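Local structure of hypothetical protein (ST2072) (Sulfolobus tokodaii, 1VE0) at residues V10-R15 against I114-F119; E27-I32 against V127-M132; C46-N51 against N95-P100. The protein is of unknown function but binds zinc and belongs to the YjbQ (UPF0047) family. One frame throughout, in Å; residues are numbered along the deposited sequence.

Interaction 1. Residues V10-R15 against I114-F119; sequences VKTRSR and IILLEF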
loop_
_atom_site.group_PDB
_atom_site.type_symbol
_atom_site.label_atom_id
_atom_site.label_comp_id
_atom_site.label_asym_id
_atom_site.label_seq_id
_atom_site.Cartn_x
_atom_site.Cartn_y
_atom_site.Cartn_z
ATOM N N VAL A 10 5.809 -20.626 0.398
ATOM C CA VAL A 10 5.997 -20.818 -1.024
ATOM C C VAL A 10 7.490 -20.717 -1.242
ATOM O O VAL A 10 8.169 -19.906 -0.611
ATOM C CB VAL A 10 5.277 -19.748 -1.878
ATOM C CG1 VAL A 10 3.770 -19.851 -1.679
ATOM C CG2 VAL A 10 5.770 -18.365 -1.510
ATOM N N LYS A 11 8.005 -21.546 -2.132
ATOM C CA LYS A 11 9.424 -21.549 -2.407
ATOM C C LYS A 11 9.714 -20.730 -3.651
ATOM O O LYS A 11 9.226 -21.060 -4.733
ATOM C CB LYS A 11 9.894 -22.994 -2.608
ATOM C CG LYS A 11 11.242 -23.304 -1.999
ATOM C CD LYS A 11 12.333 -22.454 -2.602
ATOM C CE LYS A 11 13.640 -22.669 -1.852
ATOM N NZ LYS A 11 13.496 -22.287 -0.417
ATOM N N THR A 12 10.491 -19.657 -3.514
ATOM C CA THR A 12 10.821 -18.860 -4.691
ATOM C C THR A 12 12.016 -19.520 -5.374
ATOM O O THR A 12 12.922 -20.048 -4.727
ATOM C CB THR A 12 11.063 -17.373 -4.351
ATOM O OG1 THR A 12 12.233 -17.222 -3.546
ATOM C CG2 THR A 12 9.852 -16.827 -3.578
ATOM N N ARG A 13 11.994 -19.491 -6.699
ATOM C CA ARG A 13 12.978 -20.185 -7.510
ATOM C C ARG A 13 14.130 -19.399 -8.084
ATOM O O ARG A 13 14.966 -19.969 -8.777
ATOM C CB ARG A 13 12.238 -20.857 -8.664
ATOM C CG ARG A 13 10.931 -21.512 -8.239
ATOM C CD ARG A 13 9.929 -21.584 -9.387
ATOM N NE ARG A 13 9.351 -20.282 -9.729
ATOM C CZ ARG A 13 8.348 -20.121 -10.592
ATOM N NH1 ARG A 13 7.872 -18.913 -10.859
ATOM N NH2 ARG A 13 7.815 -21.183 -11.190
ATOM N N SER A 14 14.186 -18.106 -7.806
ATOM C CA SER A 14 15.246 -17.284 -8.369
ATOM C C SER A 14 15.424 -16.039 -7.512
ATOM O O SER A 14 14.677 -15.840 -6.555
ATOM C CB SER A 14 14.854 -16.901 -9.803
ATOM O OG SER A 14 15.969 -16.455 -10.545
ATOM N N ARG A 15 16.415 -15.210 -7.836
ATOM C CA ARG A 15 16.613 -13.984 -7.071
ATOM C C ARG A 15 15.343 -13.156 -7.235
ATOM O O ARG A 15 14.768 -12.671 -6.254
ATOM C CB ARG A 15 17.806 -13.196 -7.594
ATOM C CG ARG A 15 18.152 -12.016 -6.730
ATOM C CD ARG A 15 19.246 -11.191 -7.358
ATOM N NE ARG A 15 19.998 -10.440 -6.361
ATOM C CZ ARG A 15 20.937 -9.549 -6.657
ATOM N NH1 ARG A 15 21.579 -8.913 -5.687
ATOM N NH2 ARG A 15 21.223 -9.288 -7.927
ATOM N N ILE A 114 -3.643 -12.738 -6.514
ATOM C CA ILE A 114 -2.802 -12.312 -5.407
ATOM C C ILE A 114 -1.419 -12.804 -5.800
ATOM O O ILE A 114 -1.219 -13.990 -6.026
ATOM C CB ILE A 114 -3.280 -12.954 -4.105
ATOM C CG1 ILE A 114 -4.744 -12.546 -3.866
ATOM C CG2 ILE A 114 -2.382 -12.500 -2.932
ATOM C CD1 ILE A 114 -5.393 -13.209 -2.671
ATOM N N ILE A 115 -0.470 -11.885 -5.900
ATOM C CA ILE A 115 0.873 -12.245 -6.332
ATOM C C ILE A 115 1.990 -11.917 -5.351
ATOM O O ILE A 115 2.028 -10.819 -4.792
ATOM C CB ILE A 115 1.183 -11.527 -7.670
ATOM C CG1 ILE A 115 0.180 -11.979 -8.738
ATOM C CG2 ILE A 115 2.621 -11.793 -8.094
ATOM C CD1 ILE A 115 0.078 -11.046 -9.920
ATOM N N LEU A 116 2.901 -12.869 -5.138
ATOM C CA LEU A 116 4.055 -12.602 -4.273
ATOM C C LEU A 116 5.220 -12.230 -5.195
ATOM O O LEU A 116 5.509 -12.949 -6.141
ATOM C CB LEU A 116 4.434 -13.832 -3.438
ATOM C CG LEU A 116 5.828 -13.803 -2.777
ATOM C CD1 LEU A 116 5.911 -12.687 -1.754
ATOM C CD2 LEU A 116 6.095 -15.133 -2.108
ATOM N N LEU A 117 5.870 -11.097 -4.931
ATOM C CA LEU A 117 7.005 -10.651 -5.737
ATOM C C LEU A 117 8.251 -10.821 -4.879
ATOM O O LEU A 117 8.321 -10.313 -3.759
ATOM C CB LEU A 117 6.847 -9.179 -6.174
ATOM C CG LEU A 117 5.713 -8.838 -7.166
ATOM C CD1 LEU A 117 5.781 -7.339 -7.510
ATOM C CD2 LEU A 117 5.853 -9.670 -8.456
ATOM N N GLU A 118 9.216 -11.558 -5.414
ATOM C CA GLU A 118 10.471 -11.873 -4.733
ATOM C C GLU A 118 11.605 -11.082 -5.373
ATOM O O GLU A 118 11.726 -11.041 -6.595
ATOM C CB GLU A 118 10.718 -13.384 -4.868
ATOM C CG GLU A 118 12.085 -13.900 -4.437
ATOM C CD GLU A 118 12.328 -13.770 -2.955
ATOM O OE1 GLU A 118 12.673 -12.650 -2.516
ATOM O OE2 GLU A 118 12.166 -14.784 -2.229
ATOM N N PHE A 119 12.432 -10.449 -4.544
ATOM C CA PHE A 119 13.552 -9.662 -5.038
ATOM C C PHE A 119 14.869 -10.109 -4.419
ATOM O O PHE A 119 15.910 -9.552 -4.737
ATOM C CB PHE A 119 13.335 -8.173 -4.734
ATOM C CG PHE A 119 11.987 -7.661 -5.166
ATOM C CD1 PHE A 119 10.999 -7.391 -4.226
ATOM C CD2 PHE A 119 11.694 -7.491 -6.513
ATOM C CE1 PHE A 119 9.736 -6.961 -4.623
ATOM C CE2 PHE A 119 10.430 -7.062 -6.921
ATOM C CZ PHE A 119 9.455 -6.799 -5.974
#
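The Phe119 ring has the backbone carbon C of Leu117 over one face, 4.1 Å above its plane and offset toward the rim. Ala65, Ala86, Ile89 and Ser90, from two helices, also pack on Phe119. The carboxylate of Glu118 takes the polar part of the contact. Thr12 OG1 donates a hydrogen bond to Glu118 OE2 at 2.8 Å; OE2 accepts with its anti lone pair, the one away from OE1. The two side chains cross at about a right angle. Glu118 CG is anti to the backbone N (chi1 170°), and the bend at chi2 (67°) brings OE2 to Thr12 OG1. Glu118 CG lies 3.5 Å from Arg15 O. OE2 also forms a salt bridge with Arg125, OE1 bonds to Asp120 N, and Thr12 OG1 bonds to Arg123 N. The acid is buried, and the Arg125 charge probably keeps it ionised. An alanine in place of Glu118 would lose the bonds to Thr12 OG1, Arg125 and Asp120 N, and would probably leave Thr12 and Arg125 less firmly placed. Further along, Val10 CG2 meets Leu116 CD2 at 3.3 Å, tighter than usual for two carbons. The side chain of Arg15 lies about 6 Å from that of Asn83, a zinc ligand. The end of strand 2-11 and the loop after it meet strand 113-118, consistent with two antiparallel sheets packed as in a beta sandwich.

Interaction 2. Residues E27-I32 against V127-M132; sequences EAIKGI and VLVKSM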
loop_
_atom_site.group_PDB
_atom_site.type_symbol
_atom_site.label_atom_id
_atom_site.label_comp_id
_atom_site.label_asym_id
_atom_site.label_seq_id
_atom_site.Cartn_x
_atom_site.Cartn_y
_atom_site.Cartn_z
ATOM N N GLU A 27 -7.721 -20.853 0.432
ATOM C CA GLU A 27 -7.832 -21.898 1.449
ATOM C C GLU A 27 -7.664 -21.293 2.843
ATOM O O GLU A 27 -8.381 -21.650 3.783
ATOM C CB GLU A 27 -6.757 -22.977 1.241
ATOM C CG GLU A 27 -6.938 -23.778 -0.021
ATOM C CD GLU A 27 -8.208 -24.608 -0.002
ATOM O OE1 GLU A 27 -8.683 -24.995 -1.092
ATOM O OE2 GLU A 27 -8.730 -24.884 1.103
ATOM N N ALA A 28 -6.719 -20.360 2.968
ATOM C CA ALA A 28 -6.437 -19.728 4.248
ATOM C C ALA A 28 -7.555 -18.865 4.849
ATOM O O ALA A 28 -7.560 -18.622 6.059
ATOM C CB ALA A 28 -5.141 -18.915 4.147
ATOM N N ILE A 29 -8.507 -18.405 4.039
ATOM C CA ILE A 29 -9.584 -17.577 4.584
ATOM C C ILE A 29 -10.763 -18.386 5.123
ATOM O O ILE A 29 -11.654 -17.831 5.767
ATOM C CB ILE A 29 -10.141 -16.577 3.526
ATOM C CG1 ILE A 29 -10.758 -17.341 2.344
ATOM C CG2 ILE A 29 -9.031 -15.642 3.071
ATOM C CD1 ILE A 29 -11.650 -16.479 1.447
ATOM N N LYS A 30 -10.774 -19.691 4.869
ATOM C CA LYS A 30 -11.883 -20.518 5.331
ATOM C C LYS A 30 -12.171 -20.267 6.799
ATOM O O LYS A 30 -11.287 -20.323 7.643
ATOM C CB LYS A 30 -11.601 -22.001 5.071
ATOM C CG LYS A 30 -11.614 -22.349 3.575
ATOM C CD LYS A 30 -11.690 -23.846 3.342
ATOM C CE LYS A 30 -11.323 -24.215 1.912
ATOM N NZ LYS A 30 -12.158 -23.527 0.900
ATOM N N GLY A 31 -13.424 -19.963 7.087
ATOM C CA GLY A 31 -13.817 -19.670 8.451
ATOM C C GLY A 31 -14.505 -18.319 8.452
ATOM O O GLY A 31 -15.356 -18.047 9.294
ATOM N N ILE A 32 -14.126 -17.470 7.499
ATOM C CA ILE A 32 -14.722 -16.145 7.365
ATOM C C ILE A 32 -15.666 -16.141 6.158
ATOM O O ILE A 32 -15.300 -16.579 5.068
ATOM C CB ILE A 32 -13.635 -15.062 7.153
ATOM C CG1 ILE A 32 -12.742 -14.960 8.399
ATOM C CG2 ILE A 32 -14.288 -13.728 6.813
ATOM C CD1 ILE A 32 -13.455 -14.474 9.653
ATOM N N VAL A 127 3.710 -16.651 4.065
ATOM C CA VAL A 127 2.637 -15.684 3.883
ATOM C C VAL A 127 1.611 -15.838 4.996
ATOM O O VAL A 127 1.140 -16.942 5.270
ATOM C CB VAL A 127 1.906 -15.874 2.530
ATOM C CG1 VAL A 127 0.741 -14.875 2.419
ATOM C CG2 VAL A 127 2.876 -15.668 1.380
ATOM N N LEU A 128 1.289 -14.743 5.667
ATOM C CA LEU A 128 0.262 -14.789 6.703
ATOM C C LEU A 128 -1.039 -14.195 6.150
ATOM O O LEU A 128 -1.036 -13.096 5.571
ATOM C CB LEU A 128 0.694 -13.980 7.934
ATOM C CG LEU A 128 -0.416 -13.569 8.907
ATOM C CD1 LEU A 128 -1.004 -14.794 9.622
ATOM C CD2 LEU A 128 0.154 -12.579 9.917
ATOM N N VAL A 129 -2.138 -14.930 6.289
ATOM C CA VAL A 129 -3.434 -14.429 5.862
ATOM C C VAL A 129 -4.235 -14.262 7.150
ATOM O O VAL A 129 -4.607 -15.235 7.819
ATOM C CB VAL A 129 -4.172 -15.395 4.911
ATOM C CG1 VAL A 129 -5.502 -14.760 4.478
ATOM C CG2 VAL A 129 -3.299 -15.694 3.677
ATOM N N LYS A 130 -4.468 -13.011 7.508
ATOM C CA LYS A 130 -5.190 -12.677 8.719
ATOM C C LYS A 130 -6.522 -12.116 8.265
ATOM O O LYS A 130 -6.580 -11.011 7.717
ATOM C CB LYS A 130 -4.399 -11.621 9.498
ATOM C CG LYS A 130 -4.953 -11.285 10.861
ATOM C CD LYS A 130 -3.974 -11.668 11.935
ATOM C CE LYS A 130 -4.436 -11.209 13.295
ATOM N NZ LYS A 130 -3.651 -11.880 14.351
ATOM N N SER A 131 -7.588 -12.880 8.479
ATOM C CA SER A 131 -8.913 -12.453 8.059
ATOM C C SER A 131 -9.813 -12.082 9.220
ATOM O O SER A 131 -9.762 -12.692 10.294
ATOM C CB SER A 131 -9.577 -13.555 7.231
ATOM O OG SER A 131 -8.724 -13.971 6.189
HETATM N N MSE A 132 -10.646 -11.078 8.991
HETATM C CA MSE A 132 -11.579 -10.608 10.001
HETATM C C MSE A 132 -12.931 -10.335 9.359
HETATM O O MSE A 132 -13.011 -9.865 8.227
HETATM C CB MSE A 132 -11.049 -9.332 10.685
HETATM C CG MSE A 132 -9.873 -9.577 11.634
HETATM SE SE MSE A 132 -9.301 -8.009 12.675
HETATM C CE MSE A 132 -10.985 -7.070 12.754
HETATM O O HOH W 1 -7.325 -16.060 7.076
#
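Water 1 is held by three hydrogen bonds. It donates to Ala28 O at 2.8 Å and to Val129 O at 2.9 Å. It accepts from Ser131 OG at 2.7 Å. The water thus joins the end of the helical region to the strand, where no direct hydrogen bond crosses. Ser131 OG reaches it by lying anti to its own carbonyl carbon (chi1 -52°), beside the backbone N. Apolar contacts lie beside this bridge. Ala28 CB points at Val129 and touches its CB at 3.7 Å, with CG2 equally near. Ile29 crosses Val129 obliquely, and its CG2 reaches Val129 CG1 as well as Ser131 OG. Helix 22-28 and the turn after it therefore cover one face of the five-stranded antiparallel sheet, over strand 124-133. A helix packed on an antiparallel sheet in this way is an alpha+beta arrangement. The turn is closed by Ile32 N donating to Ile29 O at 3.0 Å. Gly31 lies within it at a positive phi of 126°, where a CB would jam against the carbonyl O of Lys30. After the turn the chain comes back to the strand. There Ile32 CG1 rests on Ser131 CB at 3.7 Å, and Ile32 CD1 reaches the backbone of Met132, a selenomethionine. Ile32 and Ser131 also pack on Ile101. Lys130 and Met132 start away from 27-32; Lys130 NZ bonds to Ile101 O of the second subunit, and Met132 packs on Met132 of the third.

Interaction 3. Residues C46-N51 against N95-P100; sequences CAIIIN and NSRVVP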
loop_
_atom_site.group_PDB
_atom_site.type_symbol
_atom_site.label_atom_id
_atom_site.label_comp_id
_atom_site.label_asym_id
_atom_site.label_seq_id
_atom_site.Cartn_x
_atom_site.Cartn_y
_atom_site.Cartn_z
ATOM N N CYS A 46 10.529 -9.061 0.103
ATOM C CA CYS A 46 9.598 -9.557 -0.906
ATOM C C CYS A 46 8.323 -8.753 -0.629
ATOM O O CYS A 46 8.181 -8.191 0.461
ATOM C CB CYS A 46 9.397 -11.089 -0.805
ATOM S SG CYS A 46 8.650 -11.749 0.688
ATOM N N ALA A 47 7.435 -8.640 -1.611
ATOM C CA ALA A 47 6.213 -7.871 -1.429
ATOM C C ALA A 47 4.986 -8.570 -1.996
ATOM O O ALA A 47 5.101 -9.593 -2.682
ATOM C CB ALA A 47 6.372 -6.504 -2.071
ATOM N N ILE A 48 3.812 -8.010 -1.697
ATOM C CA ILE A 48 2.533 -8.559 -2.154
ATOM C C ILE A 48 1.818 -7.505 -2.995
ATOM O O ILE A 48 1.785 -6.332 -2.627
ATOM C CB ILE A 48 1.586 -8.920 -0.948
ATOM C CG1 ILE A 48 2.189 -10.046 -0.090
ATOM C CG2 ILE A 48 0.204 -9.331 -1.460
ATOM C CD1 ILE A 48 2.332 -11.398 -0.799
ATOM N N ILE A 49 1.279 -7.918 -4.136
ATOM C CA ILE A 49 0.526 -7.019 -5.003
ATOM C C ILE A 49 -0.698 -7.802 -5.437
ATOM O O ILE A 49 -0.699 -9.031 -5.336
ATOM C CB ILE A 49 1.275 -6.629 -6.320
ATOM C CG1 ILE A 49 1.489 -7.874 -7.199
ATOM C CG2 ILE A 49 2.608 -5.956 -6.014
ATOM C CD1 ILE A 49 2.110 -7.571 -8.553
ATOM N N ILE A 50 -1.740 -7.091 -5.870
ATOM C CA ILE A 50 -2.947 -7.726 -6.398
ATOM C C ILE A 50 -3.006 -7.251 -7.846
ATOM O O ILE A 50 -3.240 -6.070 -8.097
ATOM C CB ILE A 50 -4.256 -7.252 -5.714
ATOM C CG1 ILE A 50 -4.168 -7.410 -4.199
ATOM C CG2 ILE A 50 -5.453 -8.064 -6.257
ATOM C CD1 ILE A 50 -3.852 -8.817 -3.736
ATOM N N ASN A 51 -2.775 -8.151 -8.799
ATOM C CA ASN A 51 -2.831 -7.756 -10.194
ATOM C C ASN A 51 -3.023 -8.937 -11.143
ATOM O O ASN A 51 -3.365 -10.029 -10.710
ATOM C CB ASN A 51 -1.579 -6.954 -10.556
ATOM C CG ASN A 51 -1.883 -5.827 -11.525
ATOM O OD1 ASN A 51 -1.910 -6.032 -12.736
ATOM N ND2 ASN A 51 -2.145 -4.633 -10.991
ATOM N N ASN A 95 4.257 -4.617 2.123
ATOM C CA ASN A 95 4.333 -6.025 2.499
ATOM C C ASN A 95 2.967 -6.655 2.691
ATOM O O ASN A 95 2.871 -7.781 3.173
ATOM C CB ASN A 95 5.135 -6.178 3.784
ATOM C CG ASN A 95 4.432 -5.565 4.966
ATOM O OD1 ASN A 95 4.044 -4.396 4.934
ATOM N ND2 ASN A 95 4.252 -6.355 6.022
ATOM N N SER A 96 1.911 -5.932 2.328
ATOM C CA SER A 96 0.573 -6.471 2.460
ATOM C C SER A 96 -0.387 -5.858 1.456
ATOM O O SER A 96 -0.112 -4.810 0.869
ATOM C CB SER A 96 0.016 -6.227 3.872
ATOM O OG SER A 96 -0.227 -4.840 4.097
ATOM N N ARG A 97 -1.511 -6.540 1.275
ATOM C CA ARG A 97 -2.589 -6.107 0.395
ATOM C C ARG A 97 -3.875 -6.644 1.023
ATOM O O ARG A 97 -3.848 -7.673 1.703
ATOM C CB ARG A 97 -2.422 -6.694 -1.017
ATOM C CG ARG A 97 -1.364 -5.995 -1.864
ATOM C CD ARG A 97 -1.796 -4.570 -2.177
ATOM N NE ARG A 97 -0.874 -3.904 -3.094
ATOM C CZ ARG A 97 0.279 -3.349 -2.730
ATOM N NH1 ARG A 97 0.667 -3.381 -1.455
ATOM N NH2 ARG A 97 1.027 -2.721 -3.636
ATOM N N VAL A 98 -4.988 -5.950 0.817
ATOM C CA VAL A 98 -6.252 -6.419 1.357
ATOM C C VAL A 98 -7.112 -6.979 0.236
ATOM O O VAL A 98 -7.062 -6.504 -0.899
ATOM C CB VAL A 98 -7.032 -5.292 2.064
ATOM C CG1 VAL A 98 -6.234 -4.776 3.248
ATOM C CG2 VAL A 98 -7.302 -4.170 1.104
ATOM N N VAL A 99 -7.878 -8.017 0.549
ATOM C CA VAL A 99 -8.771 -8.612 -0.432
ATOM C C VAL A 99 -10.085 -8.806 0.305
ATOM O O VAL A 99 -10.119 -9.357 1.401
ATOM C CB VAL A 99 -8.250 -9.975 -0.959
ATOM C CG1 VAL A 99 -9.189 -10.508 -2.035
ATOM C CG2 VAL A 99 -6.862 -9.809 -1.545
ATOM N N PRO A 100 -11.183 -8.292 -0.259
ATOM C CA PRO A 100 -12.447 -8.481 0.454
ATOM C C PRO A 100 -12.903 -9.926 0.314
ATOM O O PRO A 100 -12.537 -10.608 -0.639
ATOM C CB PRO A 100 -13.394 -7.502 -0.233
ATOM C CG PRO A 100 -12.844 -7.445 -1.658
ATOM C CD PRO A 100 -11.341 -7.441 -1.452
HETATM O O HOH W 2 -1.695 -4.138 -5.849
#
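Arg97 points at strand 46-51 and lies between Ile48 and Ile50, sliding past both in opposite directions. Ile48 CG2, anti to its backbone N, touches both CB and CG of Arg97, the latter at 3.7 Å. On the Ile50 side, CG1 and CD1 both rest against Arg97 CB. The arginine chain is bent at chi2 (-66°), and this lays the guanidinium over the backbone of the other strand. Ile48 O sits above the centre of one guanidinium face, 3.3 Å from the plane. It is not hydrogen-bonded there, but its partial negative charge probably eases the burial of the guanidinium. Polar partners hold the group in other directions. Arg97 NH1 donates to Ser96 O at 2.8 Å, nearly in the guanidinium plane but from above the carbonyl plane. NH1 also bonds to Ile93 O, and NH2 to Ala91 O of the third subunit. At the edge, in plane, water 2 accepts from Arg97 NE at 2.9 Å and from Ile50 N at 3.0 Å, so it bridges side chain and strand. These partners fix the rotation of a buried charged group. The two strands belong to different antiparallel sheets stacked as in a beta sandwich. Their short axes approach to 5.8 Å and run 30° apart, and no direct hydrogen bond crosses between them. Toward the other end, the side chains of Ile50 and Val99 cross obliquely, Ile50 CD1 to Val99 CG2 at 3.9 Å. The same strand 46-51 also serves the trimer interface. Ile50 packs on Asn95 of the third subunit, and Asn51 OD1 bonds to His87 ND1 of that subunit. His87 is a zinc ligand in this protein, so Asn51 probably acts as a second-shell residue for a neighbouring site.

How the interactions relate
From the N terminus, the chain passes through 10-15, 27-32 and 46-51 before any contact closes. Interaction 3 closes first, when 95-100 meets 46-51 after a mainly helical excursion. Interaction 1 closes at 114-119 and interaction 2 at 127-132. Interaction 3 is nested inside both loops, while interactions 1 and 2 cross. Interactions 1 and 3 each join the three-stranded sheet to the five-stranded one. They touch through neighbouring strands 113-118 and 46-51, with probable backbone hydrogen bonds Leu117 N to Ala47 O and Ile115 N to Ile49 O. Interaction 2 sets helix 22-28 on the five-stranded sheet, on strand 124-133 beside strand 2-11 of interaction 1.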